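Local structure of beta-lactamase-related domain-containing protein (Bacteroides dorei DSM 17855, 5TGF) at residues G24-G29 with D318-F323; N123-A128 with P197-G202; E166-F171 with H185-N190; G288-Y293 with A308-E313. The protein is an uncharacterised member of the beta-lactamase-related family, probably a serine hydrolase with the fold of beta-lactamases and penicillin-binding proteins, and has been seen with bound calcium. One frame throughout, in Å; residues are numbered along the deposited sequence.

The four contacts form two pairs. Interactions 1 and 4 have centres about 7 Å apart, by one end of the six-stranded antiparallel sheet. Ser-322 OG is hydrogen-bonded to Trp-289 O, and Gly-24 O to Gln-311 NE2. Interactions 2 and 3 have centres about 8 Å apart, in the helical part. Asn-123 OD1 accepts from Val-189 N, and His-124 ND1 is hydrogen-bonded to Glu-166 OE2. Interactions 2 and 4 do not touch, with nearest atoms about 7 Å apart. Side chains of interactions 2, 3 and 4 lie near Ser-58, Lys-61 and Tyr-147, which fit the pattern of a serine beta-lactamase active site. That role is inferred.

Interaction 1. Residues G24-G29 with D318-F323; sequences GYYPGG and DGFSSF
The ring of Tyr-25 has Phe-320 over one face and the carboxylate of Asp-318 at its hydroxyl edge. The two rings form an offset face-to-face stack, with centroids 4.0 Å apart and planes at 20°. Tyr-25 CD2 sits over the centre of the Phe-320 ring, and Tyr-25 CE2 is 3.5 Å from Phe-320 CD1. The far edge of Phe-320 meets Tyr-26, whose OH lies near the plane of that ring, 3.7 Å from Phe-320 CZ. Trp-20 of helix 11-22 adds an edge-to-face contact to Phe-320.

Both tyrosines place CG beside the backbone N, whereas Phe-320 has CG anti to its N (chi1 167°). Tyr-25 and Phe-320 reach toward each other from the two segments and overlap at their ends. Tyr-26 OH also touches Ser-322 CB at 3.4 Å. The Ser-322 hydroxyl itself is hydrogen-bonded to Trp-289 O.

Asp-318 opens an Asx turn. Its OD1 accepts from Phe-320 N at 3.1 Å, from above the carboxylate plane. This bond ties the carboxylate to the residue that carries the stacking ring.

Gly-24 ends helix 11-22 with a Schellman motif, and the chain then turns into strand 28-35. The contact joins this turn to the loop between strand 302-307 and the C-terminal helix 328-337. Between these two segments the contact rests on ring overlap and apolar packing. The Asx turn probably helps fix the backbone that carries Phe-320.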
loop_
_atom_site.group_PDB
_atom_site.type_symbol
_atom_site.label_atom_id
_atom_site.label_comp_id
_atom_site.label_asym_id
_atom_site.label_seq_id
_atom_site.Cartn_x
_atom_site.Cartn_y
_atom_site.Cartn_z
ATOM N N GLY A 24 -8.326 -24.659 -2.282
ATOM C CA GLY A 24 -6.897 -24.720 -2.059
ATOM C C GLY A 24 -6.111 -23.499 -2.573
ATOM O O GLY A 24 -4.895 -23.552 -2.674
ATOM N N TYR A 25 -6.802 -22.419 -2.919
ATOM C CA TYR A 25 -6.113 -21.200 -3.329
ATOM C C TYR A 25 -5.219 -20.642 -2.213
ATOM O O TYR A 25 -4.166 -20.075 -2.499
ATOM C CB TYR A 25 -7.087 -20.112 -3.726
ATOM C CG TYR A 25 -8.084 -20.420 -4.831
ATOM C CD1 TYR A 25 -7.799 -21.295 -5.850
ATOM C CD2 TYR A 25 -9.276 -19.714 -4.882
ATOM C CE1 TYR A 25 -8.708 -21.491 -6.889
ATOM C CE2 TYR A 25 -10.200 -19.943 -5.873
ATOM C CZ TYR A 25 -9.888 -20.800 -6.893
ATOM O OH TYR A 25 -10.835 -20.985 -7.866
ATOM N N TYR A 26 -5.715 -20.677 -0.973
ATOM C CA TYR A 26 -4.924 -20.340 0.215
ATOM C C TYR A 26 -4.909 -21.496 1.245
ATOM O O TYR A 26 -5.902 -22.224 1.338
ATOM C CB TYR A 26 -5.536 -19.126 0.921
ATOM C CG TYR A 26 -5.718 -17.922 0.041
ATOM C CD1 TYR A 26 -4.631 -17.148 -0.324
ATOM C CD2 TYR A 26 -6.980 -17.511 -0.361
ATOM C CE1 TYR A 26 -4.786 -15.996 -1.090
ATOM C CE2 TYR A 26 -7.151 -16.378 -1.141
ATOM C CZ TYR A 26 -6.053 -15.637 -1.528
ATOM O OH TYR A 26 -6.249 -14.482 -2.280
ATOM N N PRO A 27 -3.829 -21.623 2.045
ATOM C CA PRO A 27 -3.823 -22.617 3.130
ATOM C C PRO A 27 -4.562 -22.115 4.375
ATOM O O PRO A 27 -4.932 -22.899 5.241
ATOM C CB PRO A 27 -2.325 -22.806 3.421
ATOM C CG PRO A 27 -1.679 -21.535 3.000
ATOM C CD PRO A 27 -2.517 -20.968 1.896
ATOM N N GLY A 28 -4.777 -20.811 4.450
ATOM C CA GLY A 28 -5.360 -20.171 5.608
ATOM C C GLY A 28 -5.556 -18.703 5.275
ATOM O O GLY A 28 -5.097 -18.230 4.240
ATOM N N GLY A 29 -6.209 -17.980 6.168
ATOM C CA GLY A 29 -6.442 -16.561 5.997
ATOM C C GLY A 29 -7.145 -15.994 7.198
ATOM O O GLY A 29 -7.620 -16.750 8.061
ATOM N N ASP A 318 -9.297 -21.146 -13.584
ATOM C CA ASP A 318 -10.722 -20.905 -13.404
ATOM C C ASP A 318 -11.112 -19.415 -13.355
ATOM O O ASP A 318 -12.264 -19.057 -13.061
ATOM C CB ASP A 318 -11.216 -21.628 -12.144
ATOM C CG ASP A 318 -10.420 -21.244 -10.884
ATOM O OD1 ASP A 318 -9.654 -20.251 -10.930
ATOM O OD2 ASP A 318 -10.555 -21.962 -9.866
ATOM N N GLY A 319 -10.156 -18.538 -13.608
ATOM C CA GLY A 319 -10.448 -17.101 -13.608
ATOM C C GLY A 319 -10.237 -16.408 -12.266
ATOM O O GLY A 319 -10.315 -15.176 -12.178
ATOM N N PHE A 320 -9.962 -17.163 -11.214
ATOM C CA PHE A 320 -9.647 -16.536 -9.912
ATOM C C PHE A 320 -8.344 -15.762 -10.039
ATOM O O PHE A 320 -7.406 -16.189 -10.731
ATOM C CB PHE A 320 -9.537 -17.596 -8.805
ATOM C CG PHE A 320 -8.925 -17.097 -7.515
ATOM C CD1 PHE A 320 -9.713 -16.552 -6.511
ATOM C CD2 PHE A 320 -7.558 -17.225 -7.299
ATOM C CE1 PHE A 320 -9.128 -16.106 -5.327
ATOM C CE2 PHE A 320 -6.982 -16.834 -6.095
ATOM C CZ PHE A 320 -7.760 -16.272 -5.119
ATOM N N SER A 321 -8.255 -14.659 -9.303
ATOM C CA SER A 321 -7.030 -13.895 -9.197
ATOM C C SER A 321 -6.927 -13.339 -7.800
ATOM O O SER A 321 -7.831 -12.611 -7.361
ATOM C CB SER A 321 -6.988 -12.719 -10.175
ATOM O OG SER A 321 -5.817 -11.932 -9.967
ATOM N N SER A 322 -5.801 -13.636 -7.134
ATOM C CA SER A 322 -5.577 -13.147 -5.779
ATOM C C SER A 322 -5.280 -11.639 -5.768
ATOM O O SER A 322 -5.157 -11.038 -4.692
ATOM C CB SER A 322 -4.439 -13.917 -5.104
ATOM O OG SER A 322 -3.258 -13.888 -5.873
ATOM N N PHE A 323 -5.065 -11.046 -6.940
ATOM C CA PHE A 323 -4.868 -9.584 -7.051
ATOM C C PHE A 323 -6.126 -8.879 -7.595
ATOM O O PHE A 323 -6.788 -8.095 -6.881
ATOM C CB PHE A 323 -3.647 -9.309 -7.923
ATOM C CG PHE A 323 -3.302 -7.855 -8.050
ATOM C CD1 PHE A 323 -2.967 -7.098 -6.925
ATOM C CD2 PHE A 323 -3.177 -7.273 -9.295
ATOM C CE1 PHE A 323 -2.627 -5.756 -7.043
ATOM C CE2 PHE A 323 -2.784 -5.941 -9.431
ATOM C CZ PHE A 323 -2.508 -5.181 -8.298
#

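Interaction 2. Residues N123-A128 with P197-G202; sequences NHLDSA and PMLGGG
Selenomethionine Met-198 runs extended through its first two torsions (chi1 -170°, chi2 -172°) and then bends at chi3 (-69°). The extended first part carries SE to Leu-125, and the bend turns the CE methyl to the backbone of Asn-123. Leu-125 has CG beside its backbone N, and its CA-CB bond points toward segment 197-202. The contact packs the starts of two helices, 125-133 and 198-201, in the helical part of what is probably a serine beta-lactamase-like fold. His-124 and Pro-197 occupy the two N-cap positions.

The two methyls of Leu-125 part. CD2 lies 4.1 Å from Met-198 SE, the two side chains crossing obliquely. The other branch goes to Leu-199: Leu-125 CD1 is 3.9 Å from Leu-199 CD1, and these side chains cross at about a right angle. Phe-167 of helix 167-179 packs on both leucines. Leu-199 also touches Ala-64 and Ile-68 of helix 60-74.

The short helix is tied to the probable active site by Gly-200 O, which is hydrogen-bonded to Lys-61 NZ. Asn-123 keeps its side chain turned elsewhere, with OD1 accepting from Val-189 N. The Met-198 CE methyl lies alongside the backbone carbonyl of Asn-123, 3.3 Å from Asn-123 O.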
loop_
_atom_site.group_PDB
_atom_site.type_symbol
_atom_site.label_atom_id
_atom_site.label_comp_id
_atom_site.label_asym_id
_atom_site.label_seq_id
_atom_site.Cartn_x
_atom_site.Cartn_y
_atom_site.Cartn_z
ATOM N N ASN A 123 18.698 -4.662 1.980
ATOM C CA ASN A 123 18.269 -4.321 3.350
ATOM C C ASN A 123 18.749 -2.944 3.802
ATOM O O ASN A 123 18.431 -2.507 4.920
ATOM C CB ASN A 123 18.718 -5.397 4.318
ATOM C CG ASN A 123 17.986 -6.682 4.111
ATOM O OD1 ASN A 123 16.761 -6.707 4.015
ATOM N ND2 ASN A 123 18.713 -7.763 4.120
ATOM N N HIS A 124 19.418 -2.218 2.910
ATOM C CA HIS A 124 19.767 -0.829 3.174
ATOM C C HIS A 124 19.475 0.038 1.991
ATOM O O HIS A 124 19.939 -0.227 0.857
ATOM C CB HIS A 124 21.251 -0.702 3.557
ATOM C CG HIS A 124 21.639 -1.556 4.710
ATOM N ND1 HIS A 124 21.387 -1.198 6.017
ATOM C CD2 HIS A 124 22.167 -2.802 4.755
ATOM C CE1 HIS A 124 21.711 -2.202 6.815
ATOM N NE2 HIS A 124 22.190 -3.184 6.070
ATOM N N LEU A 125 18.709 1.093 2.219
ATOM C CA LEU A 125 18.282 1.905 1.107
ATOM C C LEU A 125 19.407 2.694 0.442
ATOM O O LEU A 125 19.354 2.964 -0.758
ATOM C CB LEU A 125 17.141 2.814 1.528
ATOM C CG LEU A 125 15.853 2.106 1.913
ATOM C CD1 LEU A 125 14.802 3.179 2.199
ATOM C CD2 LEU A 125 15.396 1.144 0.819
ATOM N N ASP A 126 20.451 3.045 1.199
ATOM C CA ASP A 126 21.553 3.758 0.571
ATOM C C ASP A 126 22.216 2.954 -0.540
ATOM O O ASP A 126 22.511 3.501 -1.611
ATOM C CB ASP A 126 22.576 4.274 1.597
ATOM C CG ASP A 126 23.327 3.168 2.341
ATOM O OD1 ASP A 126 22.961 1.968 2.304
ATOM O OD2 ASP A 126 24.282 3.540 3.062
ATOM N N SER A 127 22.394 1.650 -0.314
ATOM C CA SER A 127 22.891 0.745 -1.358
ATOM C C SER A 127 21.877 0.555 -2.512
ATOM O O SER A 127 22.246 0.529 -3.688
ATOM C CB SER A 127 23.219 -0.625 -0.750
ATOM O OG SER A 127 24.219 -0.528 0.232
ATOM N N ALA A 128 20.601 0.442 -2.173
ATOM C CA ALA A 128 19.555 0.306 -3.217
ATOM C C ALA A 128 19.569 1.491 -4.146
ATOM O O ALA A 128 19.466 1.326 -5.354
ATOM C CB ALA A 128 18.176 0.158 -2.610
ATOM N N PRO A 197 10.818 -4.862 -3.646
ATOM C CA PRO A 197 11.857 -4.307 -2.773
ATOM C C PRO A 197 11.285 -3.879 -1.429
ATOM O O PRO A 197 10.088 -4.028 -1.205
ATOM C CB PRO A 197 12.387 -3.097 -3.546
ATOM C CG PRO A 197 11.372 -2.773 -4.549
ATOM C CD PRO A 197 10.423 -3.931 -4.713
HETATM N N MSE A 198 12.130 -3.368 -0.547
HETATM C CA MSE A 198 11.712 -3.094 0.865
HETATM C C MSE A 198 10.355 -2.426 0.971
HETATM O O MSE A 198 9.444 -2.941 1.639
HETATM C CB MSE A 198 12.805 -2.259 1.566
HETATM C CG MSE A 198 12.549 -2.168 3.072
HETATM SE SE MSE A 198 13.790 -0.905 3.952
HETATM C CE MSE A 198 15.411 -1.989 3.711
ATOM N N LEU A 199 10.228 -1.209 0.457
ATOM C CA LEU A 199 9.023 -0.422 0.718
ATOM C C LEU A 199 7.889 -1.013 -0.108
ATOM O O LEU A 199 6.743 -1.155 0.372
ATOM C CB LEU A 199 9.190 1.055 0.357
ATOM C CG LEU A 199 9.756 1.959 1.496
ATOM C CD1 LEU A 199 11.210 1.603 1.756
ATOM C CD2 LEU A 199 9.611 3.434 1.179
ATOM N N GLY A 200 8.172 -1.247 -1.380
ATOM C CA GLY A 200 7.081 -1.605 -2.299
ATOM C C GLY A 200 6.449 -2.957 -1.982
ATOM O O GLY A 200 5.245 -3.149 -2.145
ATOM N N GLY A 201 7.257 -3.889 -1.494
ATOM C CA GLY A 201 6.828 -5.242 -1.303
ATOM C C GLY A 201 7.368 -5.992 -0.106
ATOM O O GLY A 201 7.058 -7.156 0.025
ATOM N N GLY A 202 8.077 -5.321 0.809
ATOM C CA GLY A 202 8.768 -6.038 1.867
ATOM C C GLY A 202 7.994 -6.372 3.130
ATOM O O GLY A 202 8.454 -7.205 3.928
#

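Interaction 3. Residues E166-F171 with H185-N190; sequences EFEPLF and HFAPVN
Phe-186 plays both roles in T-shaped packing. It takes an edge on its face and gives its own edge to another ring. The edge of Phe-167 points at one face of Phe-186, with centroids 5.5 Å apart and planes at 77°. The Phe-186 edge in turn stands over the centre of the Phe-171 ring, with these centroids 5.0 Å apart and planes at 83°. Phe-186 CD2 is 3.7 Å from Phe-171 CD2 and 4.0 Å from Phe-167 CE2. Phe-167 and Phe-171 are one helical turn apart. Both hold CG anti to the backbone N, which sends their rings to the same side of the helix, where Phe-186 meets both in an aromatic cluster.

A single hydrogen bond backs the cluster. Phe-186 N donates to Glu-168 OE1 at 2.8 Å and 155°, from above the carboxylate plane. A bend at chi2 turns the Glu-168 carboxylate to this N-H. The second oxygen, OE2, lies 3.3 Å from His-185 CB and is hydrogen-bonded to Gln-172 NE2. Glu-168 CB also meets the Ala-187 methyl. A cis peptide follows, before Pro-188.

Residues 185-187 thus pack against the start of helix 167-179. Helix 60-74 backs all three rings through Val-63, Ala-64 and Val-67. Helix 198-201 adds Leu-199 against Phe-167 and Met-198 against Phe-186, and His-185 pairs by its backbone with Cys-204 of the short strand 204-205.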
loop_
_atom_site.group_PDB
_atom_site.type_symbol
_atom_site.label_atom_id
_atom_site.label_comp_id
_atom_site.label_asym_id
_atom_site.label_seq_id
_atom_site.Cartn_x
_atom_site.Cartn_y
_atom_site.Cartn_z
ATOM N N GLU A 166 17.572 4.972 9.665
ATOM C CA GLU A 166 17.174 4.057 8.591
ATOM C C GLU A 166 15.662 3.764 8.636
ATOM O O GLU A 166 14.994 3.978 9.660
ATOM C CB GLU A 166 18.006 2.778 8.635
ATOM C CG GLU A 166 19.428 2.964 8.100
ATOM C CD GLU A 166 20.055 1.660 7.662
ATOM O OE1 GLU A 166 20.424 0.872 8.538
ATOM O OE2 GLU A 166 20.093 1.370 6.445
ATOM N N PHE A 167 15.139 3.308 7.505
ATOM C CA PHE A 167 13.700 3.235 7.269
ATOM C C PHE A 167 12.987 2.227 8.173
ATOM O O PHE A 167 11.866 2.490 8.658
ATOM C CB PHE A 167 13.411 2.940 5.784
ATOM C CG PHE A 167 11.940 3.038 5.434
ATOM C CD1 PHE A 167 11.374 4.243 5.126
ATOM C CD2 PHE A 167 11.125 1.931 5.536
ATOM C CE1 PHE A 167 10.007 4.351 4.870
ATOM C CE2 PHE A 167 9.768 2.016 5.246
ATOM C CZ PHE A 167 9.218 3.228 4.934
ATOM N N GLU A 168 13.573 1.059 8.377
ATOM C CA GLU A 168 12.925 0.090 9.253
ATOM C C GLU A 168 12.829 0.635 10.721
ATOM O O GLU A 168 11.758 0.566 11.346
ATOM C CB GLU A 168 13.590 -1.266 9.150
ATOM C CG GLU A 168 13.099 -2.319 10.145
ATOM C CD GLU A 168 11.596 -2.593 10.096
ATOM O OE1 GLU A 168 10.950 -2.362 9.062
ATOM O OE2 GLU A 168 11.044 -3.048 11.106
ATOM N N PRO A 169 13.936 1.188 11.258
ATOM C CA PRO A 169 13.803 1.771 12.594
ATOM C C PRO A 169 12.819 2.929 12.642
ATOM O O PRO A 169 12.072 3.049 13.634
ATOM C CB PRO A 169 15.220 2.272 12.909
ATOM C CG PRO A 169 16.111 1.475 12.082
ATOM C CD PRO A 169 15.341 0.928 10.912
ATOM N N LEU A 170 12.746 3.712 11.575
ATOM C CA LEU A 170 11.735 4.759 11.481
ATOM C C LEU A 170 10.312 4.226 11.528
ATOM O O LEU A 170 9.443 4.784 12.195
ATOM C CB LEU A 170 11.924 5.607 10.227
ATOM C CG LEU A 170 13.098 6.582 10.254
ATOM C CD1 LEU A 170 13.237 7.157 8.865
ATOM C CD2 LEU A 170 12.845 7.694 11.302
ATOM N N PHE A 171 10.060 3.133 10.819
ATOM C CA PHE A 171 8.746 2.525 10.856
ATOM C C PHE A 171 8.371 2.148 12.282
ATOM O O PHE A 171 7.236 2.363 12.693
ATOM C CB PHE A 171 8.714 1.277 9.975
ATOM C CG PHE A 171 7.482 0.432 10.160
ATOM C CD1 PHE A 171 6.211 0.980 10.057
ATOM C CD2 PHE A 171 7.605 -0.928 10.396
ATOM C CE1 PHE A 171 5.084 0.184 10.253
ATOM C CE2 PHE A 171 6.499 -1.704 10.607
ATOM C CZ PHE A 171 5.226 -1.145 10.502
ATOM N N HIS A 185 7.314 -5.770 10.153
ATOM C CA HIS A 185 8.591 -5.192 9.698
ATOM C C HIS A 185 8.696 -5.194 8.170
ATOM O O HIS A 185 8.125 -6.070 7.512
ATOM C CB HIS A 185 9.795 -5.942 10.261
ATOM C CG HIS A 185 9.703 -7.424 10.165
ATOM N ND1 HIS A 185 9.967 -8.112 9.002
ATOM C CD2 HIS A 185 9.348 -8.354 11.080
ATOM C CE1 HIS A 185 9.812 -9.404 9.213
ATOM N NE2 HIS A 185 9.388 -9.576 10.449
ATOM N N PHE A 186 9.393 -4.196 7.634
ATOM C CA PHE A 186 9.750 -4.110 6.200
ATOM C C PHE A 186 11.063 -4.802 5.869
ATOM O O PHE A 186 11.276 -5.208 4.728
ATOM C CB PHE A 186 9.854 -2.639 5.785
ATOM C CG PHE A 186 8.525 -1.938 5.647
ATOM C CD1 PHE A 186 7.824 -1.969 4.444
ATOM C CD2 PHE A 186 7.977 -1.223 6.720
ATOM C CE1 PHE A 186 6.640 -1.236 4.299
ATOM C CE2 PHE A 186 6.785 -0.517 6.575
ATOM C CZ PHE A 186 6.111 -0.539 5.378
ATOM N N ALA A 187 11.950 -4.900 6.858
ATOM C CA ALA A 187 13.266 -5.521 6.700
ATOM C C ALA A 187 13.523 -6.390 7.919
ATOM O O ALA A 187 12.999 -6.082 9.005
ATOM C CB ALA A 187 14.336 -4.443 6.609
ATOM N N PRO A 188 14.337 -7.452 7.768
ATOM C CA PRO A 188 14.969 -7.864 6.507
ATOM C C PRO A 188 13.972 -8.373 5.480
ATOM O O PRO A 188 12.893 -8.904 5.829
ATOM C CB PRO A 188 15.924 -8.982 6.928
ATOM C CG PRO A 188 15.329 -9.539 8.174
ATOM C CD PRO A 188 14.574 -8.429 8.857
ATOM N N VAL A 189 14.351 -8.186 4.226
ATOM C CA VAL A 189 13.536 -8.521 3.063
ATOM C C VAL A 189 13.596 -10.020 2.811
ATOM O O VAL A 189 14.685 -10.578 2.728
ATOM C CB VAL A 189 14.062 -7.729 1.854
ATOM C CG1 VAL A 189 13.342 -8.080 0.571
ATOM C CG2 VAL A 189 13.943 -6.254 2.144
ATOM N N ASN A 190 12.439 -10.681 2.779
ATOM C CA ASN A 190 12.322 -12.079 2.362
ATOM C C ASN A 190 12.559 -12.174 0.856
ATOM O O ASN A 190 12.008 -11.384 0.085
ATOM C CB ASN A 190 10.928 -12.635 2.699
ATOM C CG ASN A 190 10.677 -14.020 2.112
ATOM O OD1 ASN A 190 10.311 -14.160 0.940
ATOM N ND2 ASN A 190 10.905 -15.052 2.911
#

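Interaction 4. Residues G288-Y293 with A308-E313; sequences GWAGAY and AHVQGE
Gly-288 to Gly-291 form a type I beta turn, and its Ala-290 O accepts from Val-310 N at 2.8 Å, on a lone pair in the carbonyl plane.

The Ala-290 methyl sits in the corner formed by two rings, over a face of each. CB lies 3.6 Å from the His-309 ring centroid, almost on the ring normal, a CH-pi contact. The other face belongs to Trp-289. The two rings meet obliquely, with Trp-289 CH2 3.7 Å from His-309 CE1. Val-310 CG1 packs on Trp-289 CZ3 at 3.9 Å. His-309 CA adds a CA-H...O contact, 3.4 Å from Ala-290 O. The segments flank the neighbouring antiparallel strands 293-297 and 302-307.

The His-309 ring is fixed at both nitrogens. ND1 donates to Val-310 O at 2.9 Å, close to the ring plane, and NE2 is hydrogen-bonded to His-195 NE2. Trp-289 NE1 is hydrogen-bonded to Gly-194 O. A glycerol, probably from the crystallisation liquor, has its nearest atom about 3 Å from the Trp-289 side chain. With the ND1 proton committed to Val-310 O, a neutral His-309 would offer NE2 as the acceptor for His-195. The two histidines probably influence each other's ionisation.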
loop_
_atom_site.group_PDB
_atom_site.type_symbol
_atom_site.label_atom_id
_atom_site.label_comp_id
_atom_site.label_asym_id
_atom_site.label_seq_id
_atom_site.Cartn_x
_atom_site.Cartn_y
_atom_site.Cartn_z
ATOM N N GLY A 288 -2.134 -6.485 -2.368
ATOM C CA GLY A 288 -0.893 -7.162 -2.776
ATOM C C GLY A 288 -1.204 -8.291 -3.735
ATOM O O GLY A 288 -2.307 -8.807 -3.725
ATOM N N TRP A 289 -0.216 -8.704 -4.512
ATOM C CA TRP A 289 -0.425 -9.683 -5.566
ATOM C C TRP A 289 -0.928 -11.028 -5.016
ATOM O O TRP A 289 -1.584 -11.781 -5.743
ATOM C CB TRP A 289 0.845 -9.908 -6.398
ATOM C CG TRP A 289 1.996 -10.557 -5.633
ATOM C CD1 TRP A 289 2.971 -9.886 -4.950
ATOM C CD2 TRP A 289 2.315 -11.947 -5.504
ATOM N NE1 TRP A 289 3.822 -10.753 -4.357
ATOM C CE2 TRP A 289 3.482 -12.029 -4.704
ATOM C CE3 TRP A 289 1.723 -13.132 -5.945
ATOM C CZ2 TRP A 289 4.054 -13.243 -4.333
ATOM C CZ3 TRP A 289 2.322 -14.359 -5.596
ATOM C CH2 TRP A 289 3.471 -14.392 -4.801
ATOM N N ALA A 290 -0.536 -11.358 -3.772
ATOM C CA ALA A 290 -0.780 -12.674 -3.192
ATOM C C ALA A 290 -2.040 -12.757 -2.341
ATOM O O ALA A 290 -2.295 -13.805 -1.699
ATOM C CB ALA A 290 0.441 -13.134 -2.374
ATOM N N GLY A 291 -2.864 -11.716 -2.370
ATOM C CA GLY A 291 -4.196 -11.771 -1.792
ATOM C C GLY A 291 -4.512 -10.842 -0.630
ATOM O O GLY A 291 -5.673 -10.619 -0.334
ATOM N N ALA A 292 -3.500 -10.222 -0.029
ATOM C CA ALA A 292 -3.743 -9.266 1.041
ATOM C C ALA A 292 -4.537 -8.068 0.477
ATOM O O ALA A 292 -4.162 -7.493 -0.570
ATOM C CB ALA A 292 -2.429 -8.783 1.646
ATOM N N TYR A 293 -5.617 -7.711 1.146
ATOM C CA TYR A 293 -6.505 -6.630 0.688
ATOM C C TYR A 293 -6.975 -5.804 1.886
ATOM O O TYR A 293 -7.937 -6.200 2.582
ATOM C CB TYR A 293 -7.702 -7.199 -0.022
ATOM C CG TYR A 293 -8.612 -6.124 -0.599
ATOM C CD1 TYR A 293 -8.230 -5.384 -1.724
ATOM C CD2 TYR A 293 -9.867 -5.912 -0.083
ATOM C CE1 TYR A 293 -9.066 -4.407 -2.252
ATOM C CE2 TYR A 293 -10.705 -4.953 -0.598
ATOM C CZ TYR A 293 -10.305 -4.206 -1.693
ATOM O OH TYR A 293 -11.166 -3.227 -2.174
ATOM N N ALA A 308 -3.747 -13.125 3.781
ATOM C CA ALA A 308 -3.525 -14.426 3.245
ATOM C C ALA A 308 -2.395 -14.343 2.219
ATOM O O ALA A 308 -1.999 -13.239 1.830
ATOM C CB ALA A 308 -4.792 -14.963 2.589
ATOM N N HIS A 309 -1.895 -15.497 1.801
ATOM C CA HIS A 309 -0.834 -15.573 0.783
ATOM C C HIS A 309 -1.166 -16.736 -0.150
ATOM O O HIS A 309 -1.169 -17.894 0.242
ATOM C CB HIS A 309 0.562 -15.729 1.400
ATOM C CG HIS A 309 1.682 -15.514 0.422
ATOM N ND1 HIS A 309 1.841 -16.287 -0.715
ATOM C CD2 HIS A 309 2.647 -14.567 0.362
ATOM C CE1 HIS A 309 2.866 -15.824 -1.419
ATOM N NE2 HIS A 309 3.355 -14.774 -0.799
ATOM N N VAL A 310 -1.450 -16.414 -1.397
ATOM C CA VAL A 310 -1.847 -17.427 -2.412
ATOM C C VAL A 310 -0.778 -18.512 -2.517
ATOM O O VAL A 310 0.438 -18.270 -2.307
ATOM C CB VAL A 310 -2.131 -16.735 -3.793
ATOM C CG1 VAL A 310 -0.808 -16.335 -4.454
ATOM C CG2 VAL A 310 -2.966 -17.604 -4.725
ATOM N N GLN A 311 -1.230 -19.729 -2.777
ATOM C CA GLN A 311 -0.304 -20.792 -3.183
ATOM C C GLN A 311 -0.435 -21.009 -4.664
ATOM O O GLN A 311 -1.543 -21.001 -5.202
ATOM C CB GLN A 311 -0.442 -22.101 -2.386
ATOM C CG GLN A 311 -1.799 -22.760 -2.242
ATOM C CD GLN A 311 -1.934 -23.608 -0.935
ATOM O OE1 GLN A 311 -0.931 -23.956 -0.267
ATOM N NE2 GLN A 311 -3.189 -23.948 -0.570
ATOM N N GLY A 312 0.709 -21.094 -5.325
ATOM C CA GLY A 312 0.758 -21.205 -6.771
ATOM C C GLY A 312 0.667 -19.838 -7.399
ATOM O O GLY A 312 1.013 -18.839 -6.784
ATOM N N GLU A 313 0.270 -19.809 -8.658
ATOM C CA GLU A 313 0.139 -18.557 -9.376
ATOM C C GLU A 313 -1.049 -17.781 -8.849
ATOM O O GLU A 313 -2.088 -18.351 -8.492
ATOM C CB GLU A 313 -0.014 -18.788 -10.888
ATOM C CG GLU A 313 1.256 -19.335 -11.504
ATOM C CD GLU A 313 1.152 -19.482 -13.004
ATOM O OE1 GLU A 313 1.405 -18.489 -13.721
ATOM O OE2 GLU A 313 0.777 -20.581 -13.442
#